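Local coordinates for protein putative nucleotide sugar epimerase/ dehydratase (Bordetella bronchiseptica, PDB 2Q1S) that binds NADH in a Rossmann fold and probably acts as a nucleotide-sugar epimerase or dehydratase in bacterial lipopolysaccharide O-antigen biosynthesis, at residues A[100-105]-A[142-147]; A[110-115]-A[176-181]; A[204-209]-A[268-273]; A[263-268]-A[337-342]. All blocks are in the same frame, centred on the assembly; numbering follows the deposited sequence.

Overall arrangement
Interaction 1 pairs two strands of the central sheet and interaction 3 lays helix 263-276 on the next strand, 203-212; their centres are about 13 Å apart, and they meet where Val146 O faces Val204 N at 2.8 Å, probably a hydrogen bond. Interaction 4 lies about 10 Å from interaction 3, centre to centre, and shares Asn268 with it: the same helix also packs against the loop 337-342. Interaction 2 stands apart, about 27 Å from interaction 1 and about 21 Å from interaction 3 between centres, but the bound NADH joins it to interaction 3, since Tyr181 and Phe208 both reach the nicotinamide half of the cofactor. Interactions 2 and 3 also touch the second subunit.

Interaction 1. Residues A[100-105]-A[142-147]; sequences YDYVFH and RLKKVV
Strands 102-105 and 145-147 run parallel, their axes 13° apart and 4.7 Å at closest approach, with Val103 paired to Val146 and Phe104 to Val147. Val103 carries two of the rungs: its N donates to Lys145 O, and its O accepts from Val147 N at 2.9 Å. His105 N to Val147 O continues the ladder, while Lys144 N to Asp101 O (2.8 Å) ties the chains together ahead of the strands. These are neighbouring parallel strands of the Rossmann-type sheet; on its other edge, 102-105 hydrogen-bonds to strand 34-38, and His105 leads into the cofactor-binding residues Leu106 and Ala107. One face of the sheet receives Val103, whose CG2 meets Leu143 CD2 at 3.7 Å, with helix 128-137 packed over both. The opposite face has Tyr102, Phe104 and Val147: Phe104 CD2 touches Val147 CB, the two side chains lying alongside each other beneath helix 263-276. The edge of the Tyr102 ring meets Lys145 CB, whereas the amine of Lys145 curls away to Ala274 and Gly277 carbonyls. At the entry to the strands Asp101, Arg142 and Lys144 form a salt-bridge network that grips the carboxylate from both faces. The extended Arg142 comes side-on, its NE to Asp101 OD1 at 2.9 Å with the oxygen in the guanidinium plane and NH2 to OD2; the two flat groups are turned 53° apart. From the other face Lys144, bent at chi2 and chi3, brings NZ within 2.8 Å of Asp101 OD1 and also donates to Arg142 O, while Asp101 OD2 takes a further bond from Asn34 N.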
# COMPACT_ATOMS: atom_id res chain seq x y z
N TYR A 100 13.79 -12.94 -19.66
CA TYR A 100 14.64 -12.56 -18.54
C TYR A 100 14.81 -13.68 -17.55
O TYR A 100 13.84 -14.36 -17.15
CB TYR A 100 14.05 -11.36 -17.78
CG TYR A 100 13.78 -10.19 -18.70
CD1 TYR A 100 14.81 -9.30 -19.10
CD2 TYR A 100 12.48 -9.95 -19.20
CE1 TYR A 100 14.57 -8.23 -20.00
CE2 TYR A 100 12.24 -8.87 -20.07
CZ TYR A 100 13.27 -8.03 -20.45
OH TYR A 100 12.96 -6.99 -21.31
N ASP A 101 16.04 -13.89 -17.14
CA ASP A 101 16.36 -14.81 -16.07
C ASP A 101 16.20 -14.16 -14.70
O ASP A 101 15.83 -14.82 -13.74
CB ASP A 101 17.78 -15.34 -16.27
CG ASP A 101 17.93 -16.03 -17.59
OD1 ASP A 101 17.26 -17.04 -17.81
OD2 ASP A 101 18.70 -15.50 -18.42
N TYR A 102 16.56 -12.88 -14.63
CA TYR A 102 16.53 -12.12 -13.36
C TYR A 102 16.00 -10.77 -13.60
O TYR A 102 16.24 -10.15 -14.64
CB TYR A 102 17.92 -12.05 -12.71
CG TYR A 102 18.46 -13.40 -12.34
CD1 TYR A 102 18.04 -14.04 -11.17
CD2 TYR A 102 19.35 -14.10 -13.19
CE1 TYR A 102 18.47 -15.30 -10.82
CE2 TYR A 102 19.81 -15.38 -12.86
CZ TYR A 102 19.39 -16.00 -11.65
OH TYR A 102 19.83 -17.27 -11.31
N VAL A 103 15.21 -10.30 -12.63
CA VAL A 103 14.76 -8.91 -12.64
C VAL A 103 15.13 -8.30 -11.31
O VAL A 103 14.93 -8.91 -10.28
CB VAL A 103 13.19 -8.81 -12.84
CG1 VAL A 103 12.64 -7.39 -12.55
CG2 VAL A 103 12.80 -9.29 -14.22
N PHE A 104 15.75 -7.13 -11.35
CA PHE A 104 16.04 -6.32 -10.14
C PHE A 104 15.15 -5.09 -10.20
O PHE A 104 15.22 -4.36 -11.15
CB PHE A 104 17.51 -5.90 -10.10
CG PHE A 104 18.46 -7.06 -9.98
CD1 PHE A 104 18.92 -7.74 -11.12
CD2 PHE A 104 18.86 -7.53 -8.72
CE1 PHE A 104 19.80 -8.82 -11.02
CE2 PHE A 104 19.77 -8.60 -8.61
CZ PHE A 104 20.21 -9.28 -9.77
N HIS A 105 14.26 -4.93 -9.20
CA HIS A 105 13.37 -3.79 -9.16
C HIS A 105 13.85 -2.77 -8.13
O HIS A 105 13.66 -3.01 -6.89
CB HIS A 105 11.94 -4.29 -8.87
CG HIS A 105 11.00 -3.16 -8.66
ND1 HIS A 105 11.17 -1.93 -9.25
CD2 HIS A 105 9.91 -3.05 -7.85
CE1 HIS A 105 10.21 -1.10 -8.83
NE2 HIS A 105 9.44 -1.77 -7.98
N ARG A 142 10.57 -17.99 -17.61
CA ARG A 142 12.04 -18.01 -17.64
C ARG A 142 12.61 -17.38 -16.36
O ARG A 142 13.77 -17.60 -16.05
CB ARG A 142 12.55 -17.25 -18.87
CG ARG A 142 14.05 -17.39 -19.06
CD ARG A 142 14.53 -16.92 -20.42
NE ARG A 142 15.98 -16.70 -20.40
CZ ARG A 142 16.70 -16.26 -21.41
NH1 ARG A 142 16.17 -16.11 -22.62
NH2 ARG A 142 18.00 -16.03 -21.23
N LEU A 143 11.80 -16.61 -15.64
CA LEU A 143 12.27 -15.94 -14.41
C LEU A 143 12.73 -16.86 -13.33
O LEU A 143 11.95 -17.71 -12.89
CB LEU A 143 11.15 -15.15 -13.77
CG LEU A 143 10.90 -13.82 -14.38
CD1 LEU A 143 9.67 -13.22 -13.69
CD2 LEU A 143 12.11 -12.88 -14.19
N LYS A 144 13.98 -16.72 -12.88
CA LYS A 144 14.47 -17.43 -11.71
C LYS A 144 14.23 -16.63 -10.43
O LYS A 144 13.99 -17.25 -9.40
CB LYS A 144 15.98 -17.74 -11.78
CG LYS A 144 16.39 -19.09 -12.35
CD LYS A 144 15.85 -19.27 -13.75
CE LYS A 144 16.84 -18.81 -14.76
NZ LYS A 144 16.38 -19.14 -16.16
N LYS A 145 14.46 -15.32 -10.47
CA LYS A 145 14.33 -14.47 -9.27
C LYS A 145 14.03 -13.07 -9.66
O LYS A 145 14.49 -12.58 -10.69
CB LYS A 145 15.61 -14.51 -8.43
CG LYS A 145 15.37 -14.71 -6.89
CD LYS A 145 14.74 -16.05 -6.54
CE LYS A 145 15.69 -17.22 -6.81
NZ LYS A 145 16.87 -17.17 -5.90
N VAL A 146 13.18 -12.47 -8.82
CA VAL A 146 12.86 -11.05 -8.88
C VAL A 146 13.27 -10.42 -7.56
O VAL A 146 12.69 -10.77 -6.54
CB VAL A 146 11.31 -10.82 -9.11
CG1 VAL A 146 11.02 -9.34 -9.16
CG2 VAL A 146 10.91 -11.53 -10.41
N VAL A 147 14.26 -9.54 -7.58
CA VAL A 147 14.78 -8.97 -6.36
C VAL A 147 14.28 -7.53 -6.25
O VAL A 147 14.51 -6.71 -7.13
CB VAL A 147 16.34 -9.02 -6.36
CG1 VAL A 147 16.87 -8.46 -5.02
CG2 VAL A 147 16.83 -10.50 -6.50

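Interaction 2. Residues A[110-115]-A[176-181]; sequences HGNQSS and NNDSPY. With NAI (1,4-dihydronicotinamide adenine dinucleotide), chain B.
Tyr181 lies across Gly111 and Asn112, and its side chain runs from the start of helix 180-199 to the cofactor. At its root, CB rests 3.2 Å from Ser115 OG, the same hydroxyl that accepts the backbone N of Tyr181 at 2.9 Å. CG anti to the backbone N (chi1 177°) carries the ring out past the first turn of helix 112-117. On the way CD1 passes Asn112 OD1 at 3.7 Å, and CD2 lies 3.8 Å from Gly111 CA, a residue that follows a cis peptide bond. At the tip, OH shares a 2.7 Å hydrogen bond with O2D of the nicotinamide ribose. Tyr181 and Lys185, both cofactor ligands, have the spacing of the YxxxK pair of short-chain dehydrogenases, consistent with the active site of that family. His110 flanks the pyrophosphate, with CD2 3.4 Å from O1A and the bridging O3 in the plane of its ring at the edge. Two serines lock the helix starts together. Ser179, the N-cap of helix 180-199, donates OG to Asn112 OD1 at 2.7 Å, in the amide plane and on a lone pair; Ser115 OG, besides receiving the Tyr181 amide, donates to Asn112 O within its own helix. The Pro180 ring closes against the carbonyl end of Ser115, CG being 3.3 Å from its O. Helix 119-126 covers Pro180 and Ser115 through Asp122, and Tyr194 of the second subunit packs on Pro180, placing the start of helix 180-199 between the short helices 112-117 and 119-126 and the dimer partner.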
# COMPACT_ATOMS: atom_id res chain seq x y z
N HIS A 110 12.74 9.37 -5.18
CA HIS A 110 13.83 9.71 -4.25
C HIS A 110 13.55 11.08 -3.62
O HIS A 110 13.52 12.07 -4.33
CB HIS A 110 15.16 9.77 -5.01
CG HIS A 110 16.36 9.82 -4.13
ND1 HIS A 110 16.65 10.90 -3.32
CD2 HIS A 110 17.34 8.92 -3.93
CE1 HIS A 110 17.73 10.64 -2.62
NE2 HIS A 110 18.19 9.46 -2.99
N GLY A 111 13.34 11.16 -2.30
CA GLY A 111 13.28 10.10 -1.30
C GLY A 111 12.23 10.52 -0.27
O GLY A 111 11.18 11.02 -0.67
N ASN A 112 12.53 10.36 1.01
CA ASN A 112 11.59 10.75 2.07
C ASN A 112 11.02 12.15 1.89
O ASN A 112 9.80 12.36 1.86
CB ASN A 112 12.20 10.61 3.48
CG ASN A 112 12.41 9.20 3.86
OD1 ASN A 112 11.47 8.48 4.20
ND2 ASN A 112 13.66 8.76 3.79
N GLN A 113 11.89 13.15 1.80
CA GLN A 113 11.42 14.52 1.74
C GLN A 113 10.60 14.78 0.50
O GLN A 113 9.53 15.38 0.58
CB GLN A 113 12.58 15.50 1.81
CG GLN A 113 13.08 15.62 3.25
N SER A 114 11.07 14.30 -0.66
CA SER A 114 10.33 14.55 -1.89
C SER A 114 8.93 13.93 -1.76
O SER A 114 7.94 14.52 -2.23
CB SER A 114 11.02 13.82 -3.05
OG SER A 114 12.38 14.28 -3.19
N SER A 115 8.87 12.74 -1.16
CA SER A 115 7.58 12.01 -1.09
C SER A 115 6.57 12.76 -0.22
O SER A 115 5.37 12.73 -0.48
CB SER A 115 7.76 10.56 -0.60
OG SER A 115 8.03 10.52 0.78
N ASN A 176 4.66 5.16 12.81
CA ASN A 176 6.08 5.45 12.61
C ASN A 176 6.56 5.21 11.19
O ASN A 176 7.73 4.91 10.95
CB ASN A 176 6.95 4.68 13.63
CG ASN A 176 6.56 4.99 15.06
OD1 ASN A 176 6.21 6.12 15.40
ND2 ASN A 176 6.63 3.97 15.92
N ASN A 177 5.63 5.34 10.24
CA ASN A 177 6.00 5.45 8.85
C ASN A 177 5.96 6.93 8.54
O ASN A 177 4.89 7.55 8.43
CB ASN A 177 5.06 4.64 7.98
CG ASN A 177 4.90 3.23 8.49
OD1 ASN A 177 5.89 2.50 8.67
ND2 ASN A 177 3.67 2.87 8.81
N ASP A 178 7.15 7.50 8.48
CA ASP A 178 7.30 8.93 8.53
C ASP A 178 6.95 9.63 7.21
O ASP A 178 6.82 10.85 7.20
CB ASP A 178 8.77 9.25 8.85
CG ASP A 178 9.72 8.82 7.73
OD1 ASP A 178 9.60 7.66 7.24
OD2 ASP A 178 10.57 9.64 7.30
N SER A 179 6.83 8.87 6.12
CA SER A 179 6.69 9.49 4.79
C SER A 179 5.94 8.56 3.88
O SER A 179 5.91 7.35 4.10
CB SER A 179 8.08 9.75 4.19
OG SER A 179 8.79 8.53 4.02
N PRO A 180 5.37 9.13 2.80
CA PRO A 180 4.82 8.25 1.75
C PRO A 180 5.86 7.31 1.17
O PRO A 180 5.55 6.19 0.84
CB PRO A 180 4.26 9.27 0.73
CG PRO A 180 3.95 10.52 1.56
CD PRO A 180 5.12 10.56 2.53
N TYR A 181 7.10 7.77 1.02
CA TYR A 181 8.19 6.88 0.64
C TYR A 181 8.24 5.65 1.50
O TYR A 181 8.34 4.54 0.99
CB TYR A 181 9.52 7.65 0.76
CG TYR A 181 10.75 6.81 0.45
CD1 TYR A 181 11.38 6.06 1.42
CD2 TYR A 181 11.33 6.87 -0.83
CE1 TYR A 181 12.50 5.33 1.14
CE2 TYR A 181 12.46 6.12 -1.12
CZ TYR A 181 13.02 5.36 -0.13
OH TYR A 181 14.17 4.65 -0.41
PA NAI B . 18.00 6.47 -7.04
O1A NAI B . 16.98 7.55 -6.97
O2A NAI B . 19.43 6.83 -7.51
O5B NAI B . 17.51 5.27 -7.86
C5B NAI B . 16.14 5.02 -8.21
C4B NAI B . 15.97 4.97 -9.72
O4B NAI B . 14.59 4.77 -10.02
C3B NAI B . 16.39 6.32 -10.38
O3B NAI B . 17.32 6.07 -11.45
C2B NAI B . 15.08 6.84 -10.95
O2B NAI B . 15.16 7.63 -12.18
C1B NAI B . 14.31 5.54 -11.21
N9A NAI B . 12.88 5.70 -11.36
C8A NAI B . 12.06 6.54 -10.66
N7A NAI B . 10.80 6.36 -11.07
C5A NAI B . 10.76 5.39 -12.03
C6A NAI B . 9.75 4.73 -12.87
N6A NAI B . 8.45 5.03 -12.81
N1A NAI B . 10.14 3.76 -13.75
C2A NAI B . 11.46 3.45 -13.84
N3A NAI B . 12.46 3.98 -13.11
C4A NAI B . 12.17 4.96 -12.18
O3 NAI B . 18.09 5.94 -5.54
PN NAI B . 18.90 4.66 -4.94
O1N NAI B . 19.48 5.03 -3.66
O2N NAI B . 19.70 4.10 -6.09
O5D NAI B . 17.67 3.61 -4.70
C5D NAI B . 17.64 2.32 -5.35
C4D NAI B . 16.66 1.45 -4.56
O4D NAI B . 17.18 1.22 -3.27
C3D NAI B . 15.32 2.15 -4.29
O3D NAI B . 14.29 1.17 -4.47
C2D NAI B . 15.43 2.62 -2.88
O2D NAI B . 14.12 2.75 -2.26
C1D NAI B . 16.23 1.52 -2.24
N1N NAI B . 16.92 1.92 -1.04
C2N NAI B . 18.03 2.73 -1.06
C3N NAI B . 18.69 3.07 0.11
C7N NAI B . 19.92 3.98 0.11
O7N NAI B . 20.46 4.22 1.17
N7N NAI B . 20.34 4.44 -1.10
C4N NAI B . 18.26 2.54 1.36
C5N NAI B . 17.13 1.67 1.34
C6N NAI B . 16.51 1.36 0.13

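Interaction 3. Residues A[204-209]-A[268-273]; sequences VRARFQ and NGLIAC. With NAI (1,4-dihydronicotinamide adenine dinucleotide), chain B.
Val204 opens the contact, its CG1 3.8 Å from Cys273 CB, as strand 203-212 of the Rossmann-type sheet passes under helix 263-276. The helix runs nearly antiparallel to the strand, at 159° with the axes 9.2 Å apart, a helix layered on a sheet; between the two segments the contacts are apolar. Arg205 turns to the far side of the strand, where Glu189 and Asp170 pair with its guanidinium and Leu174 of the second subunit packs on it. Ala206 comes back toward the helix: its CB touches both Leu270 CD2 (3.8 Å) and Cys273 SG (4.0 Å), met in directions about a right angle apart, a small side chain touched by two helical residues about one turn apart. Leu270 also touches Val147 on the neighbouring strand and Val44 on helix 43-54. Arg207 repeats the outward turn of Arg205 and shares both of its acidic partners. Phe208 then faces inward again. Its CG is wedged between the backbone N and the carbonyl carbon (chi1 50°), a torsion that swings the ring between the helix and the dihydronicotinamide. Leu270 meets it at about a right angle, CD2 touching CE2 at 4.0 Å, while on the cofactor side CE1 stands 3.5 Å from both N1N and C2N. Next to it CZ comes near the ribose O4D, with Ser149 close by. Gln209 continues along the cofactor, its CA 3.6 Å from C4N, the carbon that carries hydride in NADH, and the carbonyl oxygen of Phe208 approaches C5N to 3.0 Å.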
# COMPACT_ATOMS: atom_id res chain seq x y z
N VAL A 204 12.38 -11.94 -3.97
CA VAL A 204 13.23 -11.88 -2.77
C VAL A 204 13.32 -10.39 -2.41
O VAL A 204 13.60 -9.59 -3.28
CB VAL A 204 14.63 -12.41 -3.06
CG1 VAL A 204 15.49 -12.29 -1.81
CG2 VAL A 204 14.53 -13.85 -3.50
N ARG A 205 13.01 -10.06 -1.15
CA ARG A 205 13.05 -8.68 -0.69
C ARG A 205 14.42 -8.50 -0.06
O ARG A 205 14.81 -9.27 0.81
CB ARG A 205 11.94 -8.46 0.35
CG ARG A 205 10.53 -8.56 -0.32
CD ARG A 205 9.50 -8.88 0.79
NE ARG A 205 9.48 -10.25 1.23
CZ ARG A 205 9.24 -10.64 2.48
NH1 ARG A 205 9.09 -9.71 3.42
NH2 ARG A 205 9.20 -11.92 2.80
N ALA A 206 15.13 -7.46 -0.51
CA ALA A 206 16.47 -7.14 0.03
C ALA A 206 16.35 -5.84 0.79
O ALA A 206 16.13 -4.83 0.19
CB ALA A 206 17.50 -7.00 -1.13
N ARG A 207 16.46 -5.88 2.13
CA ARG A 207 16.32 -4.68 2.97
C ARG A 207 17.71 -4.09 3.23
O ARG A 207 18.60 -4.77 3.71
CB ARG A 207 15.71 -5.08 4.32
CG ARG A 207 14.23 -5.43 4.21
CD ARG A 207 13.70 -5.85 5.59
NE ARG A 207 12.30 -6.24 5.47
CZ ARG A 207 11.68 -7.09 6.32
NH1 ARG A 207 12.31 -7.61 7.37
NH2 ARG A 207 10.39 -7.41 6.12
N PHE A 208 17.86 -2.82 2.90
CA PHE A 208 19.13 -2.20 3.24
C PHE A 208 18.92 -0.74 3.63
O PHE A 208 17.81 -0.24 3.60
CB PHE A 208 20.19 -2.44 2.15
CG PHE A 208 19.74 -2.12 0.74
CD1 PHE A 208 19.85 -0.85 0.27
CD2 PHE A 208 19.29 -3.13 -0.13
CE1 PHE A 208 19.46 -0.50 -1.02
CE2 PHE A 208 18.91 -2.82 -1.45
CZ PHE A 208 19.01 -1.47 -1.90
N GLN A 209 19.97 -0.09 4.12
CA GLN A 209 19.81 1.33 4.38
C GLN A 209 21.17 1.98 4.47
O GLN A 209 22.16 1.31 4.71
CB GLN A 209 18.96 1.61 5.63
CG GLN A 209 19.50 1.04 6.93
N ASN A 268 26.66 -6.61 -4.67
CA ASN A 268 26.90 -8.03 -4.47
C ASN A 268 25.81 -8.72 -3.63
O ASN A 268 25.49 -9.88 -3.88
CB ASN A 268 28.30 -8.27 -3.89
CG ASN A 268 29.38 -8.05 -4.93
OD1 ASN A 268 29.21 -8.44 -6.09
ND2 ASN A 268 30.50 -7.45 -4.52
N GLY A 269 25.29 -8.02 -2.64
CA GLY A 269 24.16 -8.52 -1.82
C GLY A 269 22.92 -8.78 -2.67
O GLY A 269 22.30 -9.84 -2.55
N LEU A 270 22.61 -7.84 -3.57
CA LEU A 270 21.47 -8.00 -4.47
C LEU A 270 21.69 -9.19 -5.40
O LEU A 270 20.78 -9.99 -5.63
CB LEU A 270 21.30 -6.73 -5.31
CG LEU A 270 20.74 -5.49 -4.58
CD1 LEU A 270 20.96 -4.29 -5.42
CD2 LEU A 270 19.22 -5.66 -4.27
N ILE A 271 22.92 -9.33 -5.91
CA ILE A 271 23.24 -10.48 -6.75
C ILE A 271 23.12 -11.82 -5.98
O ILE A 271 22.61 -12.84 -6.51
CB ILE A 271 24.62 -10.29 -7.41
CG1 ILE A 271 24.52 -9.15 -8.44
CG2 ILE A 271 25.10 -11.62 -8.04
CD1 ILE A 271 25.85 -8.60 -8.89
N ALA A 272 23.56 -11.84 -4.73
CA ALA A 272 23.41 -13.05 -3.90
C ALA A 272 21.93 -13.40 -3.65
O ALA A 272 21.55 -14.56 -3.63
CB ALA A 272 24.17 -12.91 -2.59
N CYS A 273 21.11 -12.37 -3.46
CA CYS A 273 19.67 -12.58 -3.33
C CYS A 273 19.13 -13.21 -4.61
O CYS A 273 18.32 -14.13 -4.55
CB CYS A 273 18.96 -11.25 -3.07
SG CYS A 273 19.15 -10.67 -1.34
PA NAI B . 18.00 6.47 -7.04
O1A NAI B . 16.98 7.55 -6.97
O2A NAI B . 19.43 6.83 -7.51
O5B NAI B . 17.51 5.27 -7.86
C5B NAI B . 16.14 5.02 -8.21
C4B NAI B . 15.97 4.97 -9.72
O4B NAI B . 14.59 4.77 -10.02
C3B NAI B . 16.39 6.32 -10.38
O3B NAI B . 17.32 6.07 -11.45
C2B NAI B . 15.08 6.84 -10.95
O2B NAI B . 15.16 7.63 -12.18
C1B NAI B . 14.31 5.54 -11.21
N9A NAI B . 12.88 5.70 -11.36
C8A NAI B . 12.06 6.54 -10.66
N7A NAI B . 10.80 6.36 -11.07
C5A NAI B . 10.76 5.39 -12.03
C6A NAI B . 9.75 4.73 -12.87
N6A NAI B . 8.45 5.03 -12.81
N1A NAI B . 10.14 3.76 -13.75
C2A NAI B . 11.46 3.45 -13.84
N3A NAI B . 12.46 3.98 -13.11
C4A NAI B . 12.17 4.96 -12.18
O3 NAI B . 18.09 5.94 -5.54
PN NAI B . 18.90 4.66 -4.94
O1N NAI B . 19.48 5.03 -3.66
O2N NAI B . 19.70 4.10 -6.09
O5D NAI B . 17.67 3.61 -4.70
C5D NAI B . 17.64 2.32 -5.35
C4D NAI B . 16.66 1.45 -4.56
O4D NAI B . 17.18 1.22 -3.27
C3D NAI B . 15.32 2.15 -4.29
O3D NAI B . 14.29 1.17 -4.47
C2D NAI B . 15.43 2.62 -2.88
O2D NAI B . 14.12 2.75 -2.26
C1D NAI B . 16.23 1.52 -2.24
N1N NAI B . 16.92 1.92 -1.04
C2N NAI B . 18.03 2.73 -1.06
C3N NAI B . 18.69 3.07 0.11
C7N NAI B . 19.92 3.98 0.11
O7N NAI B . 20.46 4.22 1.17
N7N NAI B . 20.34 4.44 -1.10
C4N NAI B . 18.26 2.54 1.36
C5N NAI B . 17.13 1.67 1.34
C6N NAI B . 16.51 1.36 0.13

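Interaction 4. Residues A[263-268]-A[337-342]; sequences VEDVAN and FSADVS
Asp265 projects from helix 263-276 into the bend of the loop 337-342, and its carboxylate provides the direct polar link between them. OD2 accepts Val341 N at 3.0 Å through its syn lone pair, a fairly straight bond with 160° at the hydrogen. Tight packing surrounds it: Ala339 CB lies 3.7 Å from Asp265 CB, and Val341 CG2 sits close to both carboxylate oxygens. Further along the helix, Phe337 CE1 comes within 3.3 Å of the Asp265 carbonyl O, while the same ring atom brushes Asn268 CB at 4.2 Å. A chi1 of 169°, which sets CG of Phe337 opposite the backbone N, brings CE1 and CZ to that carbonyl. The looser side is wet. One water donates to Asp265 OD2 and to Val341 O; another donates to Asp265 OD1 at 2.6 Å and accepts from Asp340 N, so both oxygens are gripped while Asp340 itself points outward to solvent, its OD2 taking a bond from Ser338 OG. The polar end of Asn268 turns instead to Arg51. The loop joins helix 329-335, which touches Phe337, to helix 343-356, capped by Ser342, and strand 257-262 lies beneath Ala339 and Val341.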
# COMPACT_ATOMS: atom_id res chain seq x y z
N VAL A 263 28.32 0.79 -1.58
CA VAL A 263 27.39 0.42 -2.63
C VAL A 263 27.81 -0.86 -3.39
O VAL A 263 26.95 -1.63 -3.79
CB VAL A 263 27.18 1.60 -3.63
CG1 VAL A 263 28.50 1.93 -4.44
CG2 VAL A 263 26.00 1.36 -4.54
N GLU A 264 29.10 -1.10 -3.55
CA GLU A 264 29.53 -2.33 -4.20
C GLU A 264 29.18 -3.57 -3.39
O GLU A 264 28.91 -4.61 -3.97
CB GLU A 264 31.04 -2.27 -4.49
CG GLU A 264 31.37 -1.09 -5.47
CD GLU A 264 32.84 -0.96 -5.84
OE1 GLU A 264 33.64 -1.87 -5.53
OE2 GLU A 264 33.19 0.09 -6.45
N ASP A 265 29.17 -3.46 -2.06
CA ASP A 265 28.67 -4.54 -1.21
C ASP A 265 27.16 -4.73 -1.43
O ASP A 265 26.70 -5.87 -1.50
CB ASP A 265 28.94 -4.29 0.28
CG ASP A 265 30.41 -4.59 0.68
OD1 ASP A 265 31.13 -5.33 -0.04
OD2 ASP A 265 30.81 -4.10 1.75
N VAL A 266 26.42 -3.63 -1.54
CA VAL A 266 24.97 -3.74 -1.79
C VAL A 266 24.75 -4.43 -3.15
O VAL A 266 23.90 -5.31 -3.25
CB VAL A 266 24.28 -2.35 -1.73
CG1 VAL A 266 22.81 -2.47 -2.24
CG2 VAL A 266 24.36 -1.80 -0.31
N ALA A 267 25.47 -4.01 -4.20
CA ALA A 267 25.34 -4.70 -5.49
C ALA A 267 25.59 -6.22 -5.37
O ALA A 267 24.80 -7.03 -5.88
CB ALA A 267 26.20 -4.09 -6.56
N ASN A 268 26.66 -6.61 -4.67
CA ASN A 268 26.90 -8.03 -4.47
C ASN A 268 25.81 -8.72 -3.63
O ASN A 268 25.49 -9.88 -3.88
CB ASN A 268 28.30 -8.27 -3.89
CG ASN A 268 29.38 -8.05 -4.93
OD1 ASN A 268 29.21 -8.44 -6.09
ND2 ASN A 268 30.50 -7.45 -4.52
N PHE A 337 26.90 -14.30 2.03
CA PHE A 337 27.19 -12.89 1.79
C PHE A 337 27.54 -12.13 3.08
O PHE A 337 26.83 -12.27 4.07
CB PHE A 337 26.01 -12.20 1.08
CG PHE A 337 26.14 -10.71 1.05
CD1 PHE A 337 26.90 -10.10 0.06
CD2 PHE A 337 25.58 -9.94 2.04
CE1 PHE A 337 27.06 -8.72 0.06
CE2 PHE A 337 25.73 -8.56 2.04
CZ PHE A 337 26.48 -7.96 1.04
N SER A 338 28.65 -11.37 3.06
CA SER A 338 28.97 -10.38 4.11
C SER A 338 29.46 -9.08 3.46
O SER A 338 30.20 -9.09 2.47
CB SER A 338 29.99 -10.90 5.14
OG SER A 338 31.08 -11.39 4.45
N ALA A 339 29.02 -7.95 4.01
CA ALA A 339 29.43 -6.62 3.53
C ALA A 339 30.66 -6.18 4.33
O ALA A 339 30.52 -5.61 5.42
CB ALA A 339 28.30 -5.65 3.69
N ASP A 340 31.84 -6.45 3.77
CA ASP A 340 33.13 -6.30 4.47
C ASP A 340 33.94 -5.01 4.17
O ASP A 340 35.02 -4.81 4.73
CB ASP A 340 33.99 -7.55 4.22
CG ASP A 340 33.35 -8.81 4.81
OD1 ASP A 340 32.50 -8.67 5.72
OD2 ASP A 340 33.70 -9.93 4.37
N VAL A 341 33.42 -4.14 3.30
CA VAL A 341 34.10 -2.86 3.02
C VAL A 341 33.93 -1.91 4.21
O VAL A 341 32.80 -1.51 4.56
CB VAL A 341 33.67 -2.20 1.68
CG1 VAL A 341 34.39 -0.87 1.44
CG2 VAL A 341 33.89 -3.14 0.49
N SER A 342 35.05 -1.54 4.83
CA SER A 342 35.01 -0.68 6.01
C SER A 342 34.64 0.73 5.63
O SER A 342 34.79 1.13 4.48
CB SER A 342 36.37 -0.66 6.69
OG SER A 342 37.33 -0.05 5.85
O HOH W 1 30.12 -1.96 3.38
O HOH W 2 32.97 -6.80 1.08